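Local structure of proteinase K (Serratia sp., 2B6N) at residues Pro4-Trp8 against Gly9-Ile13. The protein is a calcium-binding serine endopeptidase of the proteinase K-like subtilase family that probably cleaves peptide bonds through a charge-relay mechanism. Numbering follows the deposited sequence.
Sequences PSPTW and GIDRI. With CA (calcium ion), chain C.
D11 N hydrogen-bonds back to T7 O at 3.2 Å, and R12 N to W8 O at 2.9 Å, which winds the chain into the first turn of helix 8-13. T7 holds the N-cap position of this short helix near the N terminus of the chain, which is the protease part of a longer subtilase, but its side chain makes no capping bond; instead OG1 shares water 2 with the amide of G9. P6, just ahead of the turn, packs back on it: CB meets I10 CG1 at 3.7 Å and CG meets D11 CB at the same distance, while Y24 of strand 23-25 touches both P6 and I10. I10 CG1 sits between its own backbone N and carbonyl carbon (chi1 66°), a setting that swings it back to P6 CB and to T7 O. W8 folds its indole over the start of the next residue, with G9 CA 4.2 Å from the centroid of the six-membered ring in a CH-pi contact. R12 CB approaches CZ3 of the same ring obliquely; beyond it the guanidinium turns away to a salt bridge with D185, and W8 NE1 bonds to S204 O. D11 serves the calcium site it shares with D14, Q15, D21, N23 and a water. With CG anti to the backbone N (chi1 -163°), its carboxylate lies beside its own carbonyl, and D11 O and OD1 both ligate the calcium ion, each at 2.4 Å. The second carboxylate oxygen, OD2, accepts a hydrogen bond from water 1 at 2.7 Å, and that water also donates to P6 O.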
ATOM      1  N   PRO A   4       8.439  17.678 -10.232  1.00  7.98           N
ATOM      2  CA  PRO A   4       9.907  17.604 -10.296  1.00  7.76           C
ATOM      3  C   PRO A   4      10.482  17.236  -8.923  1.00  6.66           C
ATOM      4  O   PRO A   4       9.853  17.489  -7.882  1.00  6.53           O
ATOM      5  CB  PRO A   4      10.289  19.036 -10.655  1.00  7.71           C
ATOM      6  CG  PRO A   4       9.259  19.867  -9.863  1.00  8.59           C
ATOM      7  CD  PRO A   4       7.966  19.071 -10.073  1.00  7.98           C
ATOM      8  N   SER A   5      11.676  16.651  -8.922  1.00  6.64           N
ATOM      9  CA  SER A   5      12.361  16.242  -7.693  1.00  6.26           C
ATOM     10  C   SER A   5      11.496  15.423  -6.715  1.00  6.30           C
ATOM     11  O   SER A   5      11.501  15.692  -5.502  1.00  6.41           O
ATOM     12  CB  SER A   5      12.996  17.457  -6.979  1.00  8.12           C
ATOM     13  OG  SER A   5      14.030  18.018  -7.793  1.00  8.65           O
ATOM     14  N   PRO A   6      10.810  14.378  -7.225  1.00  5.53           N
ATOM     15  CA  PRO A   6      10.045  13.518  -6.327  1.00  5.90           C
ATOM     16  C   PRO A   6      10.981  12.617  -5.534  1.00  5.50           C
ATOM     17  O   PRO A   6      12.141  12.436  -5.915  1.00  5.87           O
ATOM     18  CB  PRO A   6       9.186  12.698  -7.302  1.00  5.83           C
ATOM     19  CG  PRO A   6      10.062  12.534  -8.495  1.00  5.04           C
ATOM     20  CD  PRO A   6      10.762  13.888  -8.618  1.00  4.81           C
ATOM     21  N   THR A   7      10.487  12.062  -4.431  1.00  5.64           N
ATOM     22  CA  THR A   7      11.207  11.014  -3.727  1.00  5.02           C
ATOM     23  C   THR A   7      11.346   9.816  -4.686  1.00  4.65           C
ATOM     24  O   THR A   7      10.580   9.711  -5.644  1.00  4.64           O
ATOM     25  CB  THR A   7      10.503  10.672  -2.398  1.00  5.21           C
ATOM     26  OG1 THR A   7      11.362   9.858  -1.596  1.00  5.34           O
ATOM     27  CG2 THR A   7       9.124   9.985  -2.641  1.00  3.54           C
ATOM     28  N   TRP A   8      12.326   8.938  -4.437  1.00  5.01           N
ATOM     29  CA  TRP A   8      12.735   7.935  -5.434  1.00  4.88           C
ATOM     30  C   TRP A   8      11.660   6.922  -5.791  1.00  5.60           C
ATOM     31  O   TRP A   8      11.558   6.531  -6.953  1.00  5.42           O
ATOM     32  CB  TRP A   8      14.059   7.225  -5.063  1.00  5.79           C
ATOM     33  CG  TRP A   8      13.938   5.951  -4.244  1.00  4.92           C
ATOM     34  CD1 TRP A   8      14.055   5.846  -2.878  1.00  5.91           C
ATOM     35  CD2 TRP A   8      13.662   4.626  -4.726  1.00  5.98           C
ATOM     36  NE1 TRP A   8      13.910   4.535  -2.491  1.00  5.29           N
ATOM     37  CE2 TRP A   8      13.644   3.769  -3.600  1.00  6.92           C
ATOM     38  CE3 TRP A   8      13.427   4.078  -6.001  1.00  4.94           C
ATOM     39  CZ2 TRP A   8      13.416   2.383  -3.707  1.00  5.04           C
ATOM     40  CZ3 TRP A   8      13.171   2.706  -6.107  1.00  5.22           C
ATOM     41  CH2 TRP A   8      13.178   1.872  -4.955  1.00  5.47           C
ATOM     42  N   GLY A   9      10.878   6.491  -4.798  1.00  5.89           N
ATOM     43  CA  GLY A   9       9.864   5.452  -5.021  1.00  6.12           C
ATOM     44  C   GLY A   9       8.897   5.827  -6.123  1.00  6.80           C
ATOM     45  O   GLY A   9       8.749   5.102  -7.122  1.00  6.62           O
ATOM     46  N   ILE A  10       8.220   6.961  -5.931  1.00  6.06           N
ATOM     47  CA  ILE A  10       7.267   7.444  -6.929  1.00  5.56           C
ATOM     48  C   ILE A  10       7.984   7.839  -8.244  1.00  5.44           C
ATOM     49  O   ILE A  10       7.423   7.663  -9.317  1.00  4.86           O
ATOM     50  CB  ILE A  10       6.330   8.570  -6.384  1.00  5.92           C
ATOM     51  CG1 ILE A  10       7.109   9.850  -6.062  1.00  6.59           C
ATOM     52  CG2 ILE A  10       5.531   8.064  -5.166  1.00  6.50           C
ATOM     53  CD1 ILE A  10       6.211  10.975  -5.527  1.00  5.13           C
ATOM     54  N   ASP A  11       9.215   8.349  -8.152  1.00  5.11           N
ATOM     55  CA  ASP A  11      10.045   8.601  -9.365  1.00  5.19           C
ATOM     56  C   ASP A  11      10.181   7.322 -10.228  1.00  5.40           C
ATOM     57  O   ASP A  11      10.144   7.371 -11.479  1.00  4.85           O
ATOM     58  CB  ASP A  11      11.439   9.124  -8.946  1.00  5.13           C
ATOM     59  CG  ASP A  11      12.219   9.800 -10.101  1.00  6.55           C
ATOM     60  OD1 ASP A  11      11.746   9.818 -11.262  1.00  7.12           O
ATOM     61  OD2 ASP A  11      13.314  10.315  -9.808  1.00  5.76           O
ATOM     62  N   ARG A  12      10.356   6.182  -9.564  1.00  5.23           N
ATOM     63  CA  ARG A  12      10.577   4.909 -10.261  1.00  5.35           C
ATOM     64  C   ARG A  12       9.372   4.368 -11.022  1.00  5.87           C
ATOM     65  O   ARG A  12       9.534   3.773 -12.094  1.00  6.29           O
ATOM     66  CB  ARG A  12      11.067   3.833  -9.280  1.00  5.48           C
ATOM     67  CG  ARG A  12      11.376   2.436  -9.938  1.00  4.85           C
ATOM     68  CD  ARG A  12      12.712   2.516 -10.711  1.00  4.36           C
ATOM     69  NE  ARG A  12      12.996   1.380 -11.613  1.00  4.79           N
ATOM     70  CZ  ARG A  12      12.516   1.244 -12.848  1.00  6.94           C
ATOM     71  NH1 ARG A  12      11.631   2.108 -13.343  1.00  5.80           N
ATOM     72  NH2 ARG A  12      12.893   0.208 -13.581  1.00  5.58           N
ATOM     73  N   ILE A  13       8.177   4.569 -10.471  0.50  6.39           N
ATOM     74  CA  ILE A  13       6.993   3.858 -10.949  0.50  6.88           C
ATOM     75  C   ILE A  13       6.444   4.385 -12.284  0.50  6.78           C
ATOM     76  O   ILE A  13       5.785   3.640 -13.015  0.50  6.76           O
ATOM     77  CB  ILE A  13       5.901   3.770  -9.837  0.50  6.78           C
ATOM     78  CG1 ILE A  13       6.449   3.048  -8.599  0.50  7.50           C
ATOM     79  CG2 ILE A  13       4.662   3.053 -10.334  0.50  8.72           C
ATOM     80  CD1 ILE A  13       6.970   1.656  -8.873  0.50  7.75           C
TER
HETATM   81 CA    CA C 300      10.289   9.137 -13.048  1.00  6.83          CA
HETATM   82  O   HOH W   1      14.159  10.622  -7.222  1.00 12.75           O
HETATM   83  O   HOH W   2      10.707   7.127  -1.754  1.00  4.51           O
HETATM   84  O   HOH W   3       9.721   9.357 -15.541  1.00 15.98           O